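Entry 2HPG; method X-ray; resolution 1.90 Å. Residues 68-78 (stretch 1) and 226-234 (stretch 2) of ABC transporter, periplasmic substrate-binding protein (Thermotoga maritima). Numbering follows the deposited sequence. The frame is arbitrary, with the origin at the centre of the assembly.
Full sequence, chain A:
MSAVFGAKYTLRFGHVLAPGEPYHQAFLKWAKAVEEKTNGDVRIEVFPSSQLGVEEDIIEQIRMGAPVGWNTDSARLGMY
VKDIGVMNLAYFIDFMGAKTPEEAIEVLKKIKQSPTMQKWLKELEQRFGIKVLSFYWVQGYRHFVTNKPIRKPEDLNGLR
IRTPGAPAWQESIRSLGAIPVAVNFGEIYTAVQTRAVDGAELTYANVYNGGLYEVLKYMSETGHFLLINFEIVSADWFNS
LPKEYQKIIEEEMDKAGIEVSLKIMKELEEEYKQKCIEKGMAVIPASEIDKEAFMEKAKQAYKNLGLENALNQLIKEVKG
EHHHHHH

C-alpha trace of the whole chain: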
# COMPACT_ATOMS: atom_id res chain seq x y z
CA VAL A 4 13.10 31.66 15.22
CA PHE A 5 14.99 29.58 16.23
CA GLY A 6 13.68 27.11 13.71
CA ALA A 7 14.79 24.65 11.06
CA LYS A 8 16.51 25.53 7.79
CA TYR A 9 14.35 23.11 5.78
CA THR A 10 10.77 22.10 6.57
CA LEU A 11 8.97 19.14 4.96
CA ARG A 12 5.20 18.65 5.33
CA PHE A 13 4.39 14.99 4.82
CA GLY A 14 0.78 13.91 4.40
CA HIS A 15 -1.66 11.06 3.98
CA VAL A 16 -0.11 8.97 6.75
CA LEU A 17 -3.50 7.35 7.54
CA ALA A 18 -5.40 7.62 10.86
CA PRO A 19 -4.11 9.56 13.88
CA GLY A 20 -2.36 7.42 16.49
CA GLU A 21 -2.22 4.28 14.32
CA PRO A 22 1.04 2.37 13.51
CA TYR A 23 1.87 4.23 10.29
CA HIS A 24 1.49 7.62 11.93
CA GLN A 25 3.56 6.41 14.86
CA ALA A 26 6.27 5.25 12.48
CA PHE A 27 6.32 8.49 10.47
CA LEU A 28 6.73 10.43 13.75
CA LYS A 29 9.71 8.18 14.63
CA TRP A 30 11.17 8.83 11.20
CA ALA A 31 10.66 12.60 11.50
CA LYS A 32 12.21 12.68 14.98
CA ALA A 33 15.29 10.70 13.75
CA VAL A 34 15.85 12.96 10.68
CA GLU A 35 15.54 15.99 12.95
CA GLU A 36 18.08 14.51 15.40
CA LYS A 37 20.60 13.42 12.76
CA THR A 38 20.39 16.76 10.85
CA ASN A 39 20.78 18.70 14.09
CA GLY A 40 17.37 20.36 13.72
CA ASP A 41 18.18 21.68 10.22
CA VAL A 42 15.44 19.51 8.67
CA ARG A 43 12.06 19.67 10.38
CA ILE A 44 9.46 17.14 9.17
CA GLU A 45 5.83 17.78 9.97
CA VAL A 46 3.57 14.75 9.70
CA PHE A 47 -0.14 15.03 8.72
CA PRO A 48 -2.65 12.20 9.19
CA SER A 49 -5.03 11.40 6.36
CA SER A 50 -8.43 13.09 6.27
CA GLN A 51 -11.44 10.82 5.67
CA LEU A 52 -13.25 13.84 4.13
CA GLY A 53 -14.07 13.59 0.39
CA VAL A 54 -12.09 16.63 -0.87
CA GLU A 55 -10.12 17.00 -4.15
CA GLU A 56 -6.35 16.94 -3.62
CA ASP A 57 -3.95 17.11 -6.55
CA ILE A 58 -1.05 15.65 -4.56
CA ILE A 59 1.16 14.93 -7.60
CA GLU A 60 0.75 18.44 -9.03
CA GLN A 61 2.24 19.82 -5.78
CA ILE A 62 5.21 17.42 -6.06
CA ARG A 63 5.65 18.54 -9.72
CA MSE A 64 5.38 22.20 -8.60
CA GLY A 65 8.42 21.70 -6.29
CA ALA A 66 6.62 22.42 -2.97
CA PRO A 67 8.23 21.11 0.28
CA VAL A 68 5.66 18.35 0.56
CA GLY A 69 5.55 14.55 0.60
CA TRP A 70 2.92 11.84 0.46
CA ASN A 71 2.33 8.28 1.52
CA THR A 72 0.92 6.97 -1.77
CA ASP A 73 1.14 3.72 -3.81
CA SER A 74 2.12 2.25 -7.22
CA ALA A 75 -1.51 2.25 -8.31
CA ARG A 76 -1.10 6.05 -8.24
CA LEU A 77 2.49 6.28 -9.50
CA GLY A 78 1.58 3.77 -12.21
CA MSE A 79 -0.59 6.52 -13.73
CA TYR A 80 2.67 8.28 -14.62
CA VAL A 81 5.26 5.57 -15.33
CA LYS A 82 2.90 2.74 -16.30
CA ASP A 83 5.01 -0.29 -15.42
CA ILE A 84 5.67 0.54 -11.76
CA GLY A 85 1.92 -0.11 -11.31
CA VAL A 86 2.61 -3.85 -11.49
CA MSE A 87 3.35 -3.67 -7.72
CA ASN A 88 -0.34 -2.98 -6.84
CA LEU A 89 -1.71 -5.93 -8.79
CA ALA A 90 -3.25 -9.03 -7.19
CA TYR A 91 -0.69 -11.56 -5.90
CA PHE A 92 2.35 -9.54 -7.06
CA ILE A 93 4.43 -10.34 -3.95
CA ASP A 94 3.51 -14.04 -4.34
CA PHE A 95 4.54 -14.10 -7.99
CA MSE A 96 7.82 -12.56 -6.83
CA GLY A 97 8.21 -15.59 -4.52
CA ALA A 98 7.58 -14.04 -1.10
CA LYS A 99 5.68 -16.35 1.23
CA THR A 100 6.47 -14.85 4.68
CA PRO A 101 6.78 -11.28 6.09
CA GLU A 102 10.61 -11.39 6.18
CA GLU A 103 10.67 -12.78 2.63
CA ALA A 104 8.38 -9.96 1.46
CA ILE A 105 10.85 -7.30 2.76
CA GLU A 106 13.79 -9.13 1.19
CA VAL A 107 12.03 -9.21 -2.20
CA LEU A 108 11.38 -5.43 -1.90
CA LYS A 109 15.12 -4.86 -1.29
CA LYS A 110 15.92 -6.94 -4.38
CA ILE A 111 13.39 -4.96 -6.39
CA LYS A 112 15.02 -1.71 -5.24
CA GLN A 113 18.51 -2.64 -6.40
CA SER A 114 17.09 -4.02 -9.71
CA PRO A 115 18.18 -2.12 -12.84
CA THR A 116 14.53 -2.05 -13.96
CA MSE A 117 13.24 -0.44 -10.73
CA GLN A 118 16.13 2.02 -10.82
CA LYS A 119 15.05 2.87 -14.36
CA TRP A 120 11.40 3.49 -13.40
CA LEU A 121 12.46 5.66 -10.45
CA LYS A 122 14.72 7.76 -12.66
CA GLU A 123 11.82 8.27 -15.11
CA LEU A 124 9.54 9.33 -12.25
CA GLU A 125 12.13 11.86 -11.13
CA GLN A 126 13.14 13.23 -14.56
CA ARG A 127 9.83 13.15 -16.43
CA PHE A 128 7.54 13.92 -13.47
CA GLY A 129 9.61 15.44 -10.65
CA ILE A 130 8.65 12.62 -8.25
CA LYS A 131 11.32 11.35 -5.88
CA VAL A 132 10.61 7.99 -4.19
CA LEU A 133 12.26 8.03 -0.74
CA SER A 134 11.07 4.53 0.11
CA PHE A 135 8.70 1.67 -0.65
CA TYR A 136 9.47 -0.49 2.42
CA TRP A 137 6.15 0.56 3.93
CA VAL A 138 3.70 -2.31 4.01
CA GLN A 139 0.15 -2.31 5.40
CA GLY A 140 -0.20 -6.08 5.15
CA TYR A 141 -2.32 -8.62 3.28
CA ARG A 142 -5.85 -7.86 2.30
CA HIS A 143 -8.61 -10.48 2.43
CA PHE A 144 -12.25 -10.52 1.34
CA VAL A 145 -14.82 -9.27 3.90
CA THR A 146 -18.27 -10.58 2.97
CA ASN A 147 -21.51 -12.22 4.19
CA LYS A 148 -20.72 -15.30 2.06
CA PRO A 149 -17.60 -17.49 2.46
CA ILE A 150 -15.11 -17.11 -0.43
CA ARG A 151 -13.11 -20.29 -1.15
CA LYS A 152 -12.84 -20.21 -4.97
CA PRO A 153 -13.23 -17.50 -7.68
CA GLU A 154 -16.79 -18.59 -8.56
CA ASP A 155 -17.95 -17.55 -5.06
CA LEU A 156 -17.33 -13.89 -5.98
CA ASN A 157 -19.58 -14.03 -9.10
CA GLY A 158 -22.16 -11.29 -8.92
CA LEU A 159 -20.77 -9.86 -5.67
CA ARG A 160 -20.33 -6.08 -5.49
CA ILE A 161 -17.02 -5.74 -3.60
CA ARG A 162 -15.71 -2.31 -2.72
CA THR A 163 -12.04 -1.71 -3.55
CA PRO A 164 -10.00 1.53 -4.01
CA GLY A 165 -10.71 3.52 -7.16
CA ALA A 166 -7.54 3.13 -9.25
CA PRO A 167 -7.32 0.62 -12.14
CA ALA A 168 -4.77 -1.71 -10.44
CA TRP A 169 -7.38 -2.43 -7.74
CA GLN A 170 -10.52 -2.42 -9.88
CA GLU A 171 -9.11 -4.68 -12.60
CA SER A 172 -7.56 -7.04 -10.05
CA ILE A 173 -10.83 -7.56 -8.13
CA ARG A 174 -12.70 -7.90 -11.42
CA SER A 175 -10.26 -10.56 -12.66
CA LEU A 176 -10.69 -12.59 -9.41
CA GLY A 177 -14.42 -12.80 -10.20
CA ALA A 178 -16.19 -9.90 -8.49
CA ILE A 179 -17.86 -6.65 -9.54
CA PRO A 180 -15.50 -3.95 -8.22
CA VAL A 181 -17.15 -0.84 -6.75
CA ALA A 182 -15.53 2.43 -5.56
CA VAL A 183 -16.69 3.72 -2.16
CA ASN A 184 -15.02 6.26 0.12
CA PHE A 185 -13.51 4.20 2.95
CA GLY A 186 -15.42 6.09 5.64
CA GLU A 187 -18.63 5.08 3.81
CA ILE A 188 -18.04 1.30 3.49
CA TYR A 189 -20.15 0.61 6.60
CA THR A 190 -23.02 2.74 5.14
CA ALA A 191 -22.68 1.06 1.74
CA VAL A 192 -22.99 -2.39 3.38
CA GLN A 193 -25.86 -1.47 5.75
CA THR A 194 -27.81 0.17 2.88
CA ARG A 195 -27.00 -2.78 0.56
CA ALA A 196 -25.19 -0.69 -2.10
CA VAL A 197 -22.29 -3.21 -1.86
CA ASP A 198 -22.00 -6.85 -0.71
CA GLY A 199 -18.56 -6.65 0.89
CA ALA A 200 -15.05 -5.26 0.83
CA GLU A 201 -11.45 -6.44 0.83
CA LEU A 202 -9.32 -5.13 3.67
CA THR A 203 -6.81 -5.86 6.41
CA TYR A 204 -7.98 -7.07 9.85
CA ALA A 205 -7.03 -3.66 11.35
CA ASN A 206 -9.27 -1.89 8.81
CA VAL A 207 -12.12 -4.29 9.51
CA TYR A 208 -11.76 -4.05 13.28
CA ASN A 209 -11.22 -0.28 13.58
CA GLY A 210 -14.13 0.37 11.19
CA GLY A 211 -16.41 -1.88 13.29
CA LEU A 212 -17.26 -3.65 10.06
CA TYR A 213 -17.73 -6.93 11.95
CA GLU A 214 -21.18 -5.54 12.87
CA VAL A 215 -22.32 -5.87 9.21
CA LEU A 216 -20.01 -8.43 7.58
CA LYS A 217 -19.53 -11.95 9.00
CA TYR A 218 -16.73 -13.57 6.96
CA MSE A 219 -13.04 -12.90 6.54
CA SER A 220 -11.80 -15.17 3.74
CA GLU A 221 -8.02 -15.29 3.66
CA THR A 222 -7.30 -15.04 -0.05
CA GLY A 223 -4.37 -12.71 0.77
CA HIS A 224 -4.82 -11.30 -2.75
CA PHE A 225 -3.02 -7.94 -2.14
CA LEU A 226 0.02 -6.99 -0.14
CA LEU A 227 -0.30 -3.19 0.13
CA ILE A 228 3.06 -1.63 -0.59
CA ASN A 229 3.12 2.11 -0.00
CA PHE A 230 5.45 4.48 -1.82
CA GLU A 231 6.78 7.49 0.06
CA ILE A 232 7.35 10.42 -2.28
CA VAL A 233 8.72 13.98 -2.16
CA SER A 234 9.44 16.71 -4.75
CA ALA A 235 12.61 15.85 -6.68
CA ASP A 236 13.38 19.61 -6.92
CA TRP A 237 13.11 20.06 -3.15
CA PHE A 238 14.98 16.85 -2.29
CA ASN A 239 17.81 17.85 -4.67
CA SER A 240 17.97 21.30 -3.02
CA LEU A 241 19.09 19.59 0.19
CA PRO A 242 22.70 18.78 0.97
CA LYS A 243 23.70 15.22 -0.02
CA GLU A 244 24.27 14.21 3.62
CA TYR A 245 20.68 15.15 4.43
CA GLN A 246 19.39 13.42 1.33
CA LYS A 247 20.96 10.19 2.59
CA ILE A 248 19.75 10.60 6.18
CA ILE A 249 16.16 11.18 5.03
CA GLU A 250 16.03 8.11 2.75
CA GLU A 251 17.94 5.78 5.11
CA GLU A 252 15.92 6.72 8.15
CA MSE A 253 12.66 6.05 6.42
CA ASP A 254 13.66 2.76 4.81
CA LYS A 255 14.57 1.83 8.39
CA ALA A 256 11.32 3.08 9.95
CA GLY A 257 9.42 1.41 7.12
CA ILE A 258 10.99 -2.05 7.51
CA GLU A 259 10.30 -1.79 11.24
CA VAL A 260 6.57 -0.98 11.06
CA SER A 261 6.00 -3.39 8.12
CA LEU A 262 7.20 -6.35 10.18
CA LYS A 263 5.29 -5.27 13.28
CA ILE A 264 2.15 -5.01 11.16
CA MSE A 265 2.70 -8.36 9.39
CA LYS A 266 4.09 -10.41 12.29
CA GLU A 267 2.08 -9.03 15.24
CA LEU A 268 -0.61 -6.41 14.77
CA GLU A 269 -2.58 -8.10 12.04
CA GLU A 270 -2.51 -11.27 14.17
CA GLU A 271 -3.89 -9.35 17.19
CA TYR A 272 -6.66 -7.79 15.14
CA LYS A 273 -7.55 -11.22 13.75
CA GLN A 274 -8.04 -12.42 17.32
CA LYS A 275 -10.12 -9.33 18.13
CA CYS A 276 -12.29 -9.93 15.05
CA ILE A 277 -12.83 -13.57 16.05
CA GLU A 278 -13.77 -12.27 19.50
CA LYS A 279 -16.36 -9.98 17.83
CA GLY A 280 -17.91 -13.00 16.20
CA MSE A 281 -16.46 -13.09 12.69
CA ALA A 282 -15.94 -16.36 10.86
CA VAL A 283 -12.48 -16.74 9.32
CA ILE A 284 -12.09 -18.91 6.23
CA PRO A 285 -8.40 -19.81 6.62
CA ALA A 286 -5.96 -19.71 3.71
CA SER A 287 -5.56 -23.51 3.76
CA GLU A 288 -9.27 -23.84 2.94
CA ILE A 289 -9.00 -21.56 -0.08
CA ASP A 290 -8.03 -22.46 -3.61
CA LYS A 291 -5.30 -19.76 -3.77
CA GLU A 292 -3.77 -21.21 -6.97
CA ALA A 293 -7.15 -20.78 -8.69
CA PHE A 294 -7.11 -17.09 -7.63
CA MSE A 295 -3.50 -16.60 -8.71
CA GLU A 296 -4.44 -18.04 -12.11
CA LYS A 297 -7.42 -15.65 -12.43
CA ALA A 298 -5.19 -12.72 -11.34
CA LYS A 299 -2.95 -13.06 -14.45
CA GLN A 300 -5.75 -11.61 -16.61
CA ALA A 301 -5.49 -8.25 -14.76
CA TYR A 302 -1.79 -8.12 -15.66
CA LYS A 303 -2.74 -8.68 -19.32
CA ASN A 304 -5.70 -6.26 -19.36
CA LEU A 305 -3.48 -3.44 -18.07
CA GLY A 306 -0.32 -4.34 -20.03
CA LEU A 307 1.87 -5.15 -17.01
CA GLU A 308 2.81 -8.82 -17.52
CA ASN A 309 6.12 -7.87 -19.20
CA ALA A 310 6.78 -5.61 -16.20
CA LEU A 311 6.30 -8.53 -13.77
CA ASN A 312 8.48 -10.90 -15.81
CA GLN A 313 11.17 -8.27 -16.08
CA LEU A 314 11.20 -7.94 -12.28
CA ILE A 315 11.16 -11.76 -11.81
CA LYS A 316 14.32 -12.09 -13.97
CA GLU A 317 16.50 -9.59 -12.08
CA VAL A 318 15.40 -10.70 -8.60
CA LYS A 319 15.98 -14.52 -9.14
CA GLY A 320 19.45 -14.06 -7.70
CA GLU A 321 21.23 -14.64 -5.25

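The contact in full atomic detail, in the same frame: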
# COMPACT_ATOMS: atom_id res chain seq x y z
N VAL A 68 6.72 19.24 0.14
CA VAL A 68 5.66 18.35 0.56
C VAL A 68 5.98 16.90 0.15
O VAL A 68 6.69 16.65 -0.83
CB VAL A 68 4.30 18.80 -0.02
CG1 VAL A 68 4.22 18.51 -1.50
CG2 VAL A 68 3.16 18.12 0.72
N GLY A 69 5.46 15.95 0.93
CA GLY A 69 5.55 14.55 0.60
C GLY A 69 4.25 13.84 0.84
O GLY A 69 3.36 14.37 1.52
N TRP A 70 4.12 12.64 0.27
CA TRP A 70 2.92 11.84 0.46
C TRP A 70 3.24 10.36 0.58
O TRP A 70 4.14 9.82 -0.09
CB TRP A 70 1.93 12.03 -0.70
CG TRP A 70 1.63 13.44 -1.00
CD1 TRP A 70 2.18 14.21 -1.99
CD2 TRP A 70 0.70 14.28 -0.30
NE1 TRP A 70 1.65 15.48 -1.94
CE2 TRP A 70 0.74 15.55 -0.92
CE3 TRP A 70 -0.15 14.08 0.79
CZ2 TRP A 70 -0.05 16.62 -0.48
CZ3 TRP A 70 -0.94 15.15 1.22
CH2 TRP A 70 -0.88 16.40 0.59
N ASN A 71 2.46 9.72 1.45
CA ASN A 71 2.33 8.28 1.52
C ASN A 71 1.34 7.89 0.44
O ASN A 71 0.15 8.09 0.62
CB ASN A 71 1.81 7.89 2.91
CG ASN A 71 1.44 6.42 3.03
OD1 ASN A 71 2.27 5.55 2.85
ND2 ASN A 71 0.19 6.15 3.43
N THR A 72 1.82 7.35 -0.67
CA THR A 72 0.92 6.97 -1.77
C THR A 72 1.16 5.50 -2.14
O THR A 72 1.60 4.72 -1.30
CB THR A 72 1.09 7.94 -2.96
OG1 THR A 72 0.13 7.65 -3.97
CG2 THR A 72 2.49 7.85 -3.52
N ASP A 73 0.86 5.09 -3.38
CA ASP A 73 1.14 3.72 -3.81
C ASP A 73 1.40 3.63 -5.32
O ASP A 73 1.29 4.63 -6.03
CB ASP A 73 0.01 2.80 -3.39
CG ASP A 73 -1.32 3.19 -4.00
OD1 ASP A 73 -1.35 3.69 -5.14
OD2 ASP A 73 -2.33 2.95 -3.33
N SER A 74 1.77 2.44 -5.80
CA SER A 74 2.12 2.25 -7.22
C SER A 74 0.89 2.24 -8.12
O SER A 74 1.00 2.38 -9.33
CB SER A 74 2.98 0.99 -7.43
OG SER A 74 2.27 -0.20 -7.14
N ALA A 75 -0.29 2.10 -7.54
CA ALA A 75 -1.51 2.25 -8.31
C ALA A 75 -1.67 3.72 -8.73
O ALA A 75 -2.25 4.01 -9.77
CB ALA A 75 -2.72 1.77 -7.50
N ARG A 76 -1.15 4.63 -7.90
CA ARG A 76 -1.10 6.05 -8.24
C ARG A 76 0.10 6.35 -9.15
O ARG A 76 -0.07 6.87 -10.26
CB ARG A 76 -1.04 6.89 -6.95
CG ARG A 76 -0.67 8.37 -7.11
CD ARG A 76 -1.86 9.24 -7.39
NE ARG A 76 -2.66 9.45 -6.18
CZ ARG A 76 -3.56 10.41 -6.02
NH1 ARG A 76 -3.79 11.29 -7.00
NH2 ARG A 76 -4.24 10.51 -4.88
N LEU A 77 1.30 6.00 -8.71
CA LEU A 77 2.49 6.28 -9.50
C LEU A 77 2.45 5.61 -10.88
O LEU A 77 3.05 6.10 -11.83
CB LEU A 77 3.74 5.84 -8.76
CG LEU A 77 3.93 6.52 -7.41
CD1 LEU A 77 5.23 6.06 -6.77
CD2 LEU A 77 3.91 8.03 -7.60
N GLY A 78 1.76 4.48 -10.96
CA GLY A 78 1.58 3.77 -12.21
C GLY A 78 0.74 4.53 -13.22
O GLY A 78 0.66 4.11 -14.38
N LEU A 226 -0.84 -7.54 -1.17
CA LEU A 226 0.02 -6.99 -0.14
C LEU A 226 0.20 -5.51 -0.46
O LEU A 226 0.81 -5.17 -1.48
CB LEU A 226 1.39 -7.68 -0.11
CG LEU A 226 2.31 -7.14 0.97
CD1 LEU A 226 1.77 -7.47 2.36
CD2 LEU A 226 3.72 -7.65 0.77
N LEU A 227 -0.33 -4.64 0.39
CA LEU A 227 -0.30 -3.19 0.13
C LEU A 227 1.06 -2.58 0.43
O LEU A 227 1.50 -2.48 1.59
CB LEU A 227 -1.43 -2.48 0.90
CG LEU A 227 -1.54 -0.95 0.78
CD1 LEU A 227 -1.24 -0.45 -0.62
CD2 LEU A 227 -2.95 -0.53 1.24
N ILE A 228 1.75 -2.24 -0.66
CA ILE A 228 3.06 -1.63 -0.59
C ILE A 228 2.87 -0.14 -0.83
O ILE A 228 2.41 0.27 -1.90
CB ILE A 228 3.98 -2.18 -1.69
CG1 ILE A 228 4.12 -3.71 -1.57
CG2 ILE A 228 5.36 -1.51 -1.61
CD1 ILE A 228 4.66 -4.34 -2.88
N ASN A 229 3.21 0.66 0.16
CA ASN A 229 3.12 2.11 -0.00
C ASN A 229 4.43 2.68 -0.50
O ASN A 229 5.52 2.18 -0.17
CB ASN A 229 2.69 2.78 1.29
CG ASN A 229 1.23 2.54 1.63
OD1 ASN A 229 0.91 1.83 2.59
ND2 ASN A 229 0.34 3.10 0.82
N PHE A 230 4.31 3.73 -1.31
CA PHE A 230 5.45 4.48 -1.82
C PHE A 230 5.47 5.84 -1.17
O PHE A 230 4.46 6.51 -1.10
CB PHE A 230 5.35 4.62 -3.33
CG PHE A 230 5.80 3.42 -4.06
CD1 PHE A 230 6.92 3.48 -4.87
CD2 PHE A 230 5.14 2.20 -3.92
CE1 PHE A 230 7.35 2.36 -5.54
CE2 PHE A 230 5.58 1.08 -4.59
CZ PHE A 230 6.69 1.17 -5.41
N GLU A 231 6.64 6.25 -0.69
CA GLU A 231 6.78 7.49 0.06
C GLU A 231 7.52 8.47 -0.83
O GLU A 231 8.68 8.24 -1.17
CB GLU A 231 7.54 7.22 1.36
CG GLU A 231 6.99 6.04 2.17
CD GLU A 231 5.52 6.19 2.52
OE1 GLU A 231 5.14 7.33 2.80
OE2 GLU A 231 4.76 5.17 2.51
N ILE A 232 6.82 9.52 -1.27
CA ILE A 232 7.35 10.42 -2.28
C ILE A 232 7.54 11.84 -1.76
O ILE A 232 6.84 12.26 -0.83
CB ILE A 232 6.48 10.43 -3.57
CG1 ILE A 232 5.07 11.00 -3.30
CG2 ILE A 232 6.37 9.01 -4.14
CD1 ILE A 232 4.24 11.20 -4.56
N VAL A 233 8.52 12.54 -2.34
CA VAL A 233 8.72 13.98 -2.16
C VAL A 233 9.04 14.63 -3.52
O VAL A 233 9.27 13.93 -4.50
CB VAL A 233 9.85 14.35 -1.16
CG1 VAL A 233 9.50 13.95 0.27
CG2 VAL A 233 11.22 13.75 -1.59
N SER A 234 9.01 15.96 -3.57
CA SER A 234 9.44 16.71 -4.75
C SER A 234 10.91 16.44 -5.03
O SER A 234 11.75 16.60 -4.14
CB SER A 234 9.26 18.21 -4.54
OG SER A 234 9.85 18.92 -5.61
O HOH W 1 8.79 17.67 -1.58
O HOH W 2 1.69 -0.19 -4.29

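Two strands far apart in sequence, 68-73 and 226-234, lie side by side as antiparallel neighbours, and the backbone does most of the bonding between them. Trp70 and Ile232 form a hydrogen-bonded pair in which each residue serves as both donor and acceptor: Trp70 N donates to Ile232 O at 3.0 Å, and Ile232 N donates to Trp70 O at 2.9 Å, the latter almost straight at 174°. Two residues along, Thr72 and Phe230 repeat the pattern, with Thr72 N to Phe230 O at 2.8 Å and Phe230 N to Thr72 O at 2.9 Å. All four amides and all four carbonyls of these residues are thus satisfied across the strand pair.

Thr72 O carries a second bond. Asn229 ND2 donates to Thr72 O at 3.0 Å and 169°, so this carbonyl accepts one hydrogen bond from a backbone amide and another from a side chain. An asparagine suits the position because its amide can donate here through nitrogen while its oxygen, OD1, is bonded elsewhere in the structure; both ends of a buried polar group are thereby used. The CA atom of Asn229 also approaches Thr72 O at 3.3 Å, a CA-H...O contact.

At either end of the paired region, water continues the connection where direct bonds give out. Water 1 donates to Val68 O at 2.5 Å and accepts from Ser234 N at 2.6 Å. Water 2 accepts from Ser74 N at 3.0 Å and donates to Ile228 O at 2.5 Å, linking the start of the helix to the neighbouring strand.

Asp73 manages the change from strand to helix. As N-cap, its side chain takes up a helix amide that lacks a preceding turn to bond to: Arg76 N donates to Asp73 OD1 at 2.9 Å. Its carbonyl is used as well, since Leu77 N reaches Asp73 O at 3.0 Å, and Gly78 N follows with a bond to Ser74 O at 2.8 Å. A short polar side chain with an acceptor at its tip is well fitted to this role.

The side chains of Trp70, Thr72, Phe230 and Ile232 share one face of the sheet, and here the contacts are apolar. Thr72 CG2 lies 3.9 Å from Ile232 CD1, so the threonine offers its methyl to this surface. Ile232 CD1 sits at the edge of the Trp70 ring, near its plane. The helix closes over the same side: Leu77, its CB directed toward the strand, places CD1 3.6 Å from Phe230 CD1 and 4.1 Å from Ile232 CG2, while Ser74 CB comes within 3.9 Å of Phe230 CE2.

Gly69 passes close to Val233, their CA atoms 4.2 Å apart. The lack of a side chain matters: a CB built on Gly69 would fall 2.8 Å from Ile232 O, a clash, and 3.1 Å from Val233 CG1.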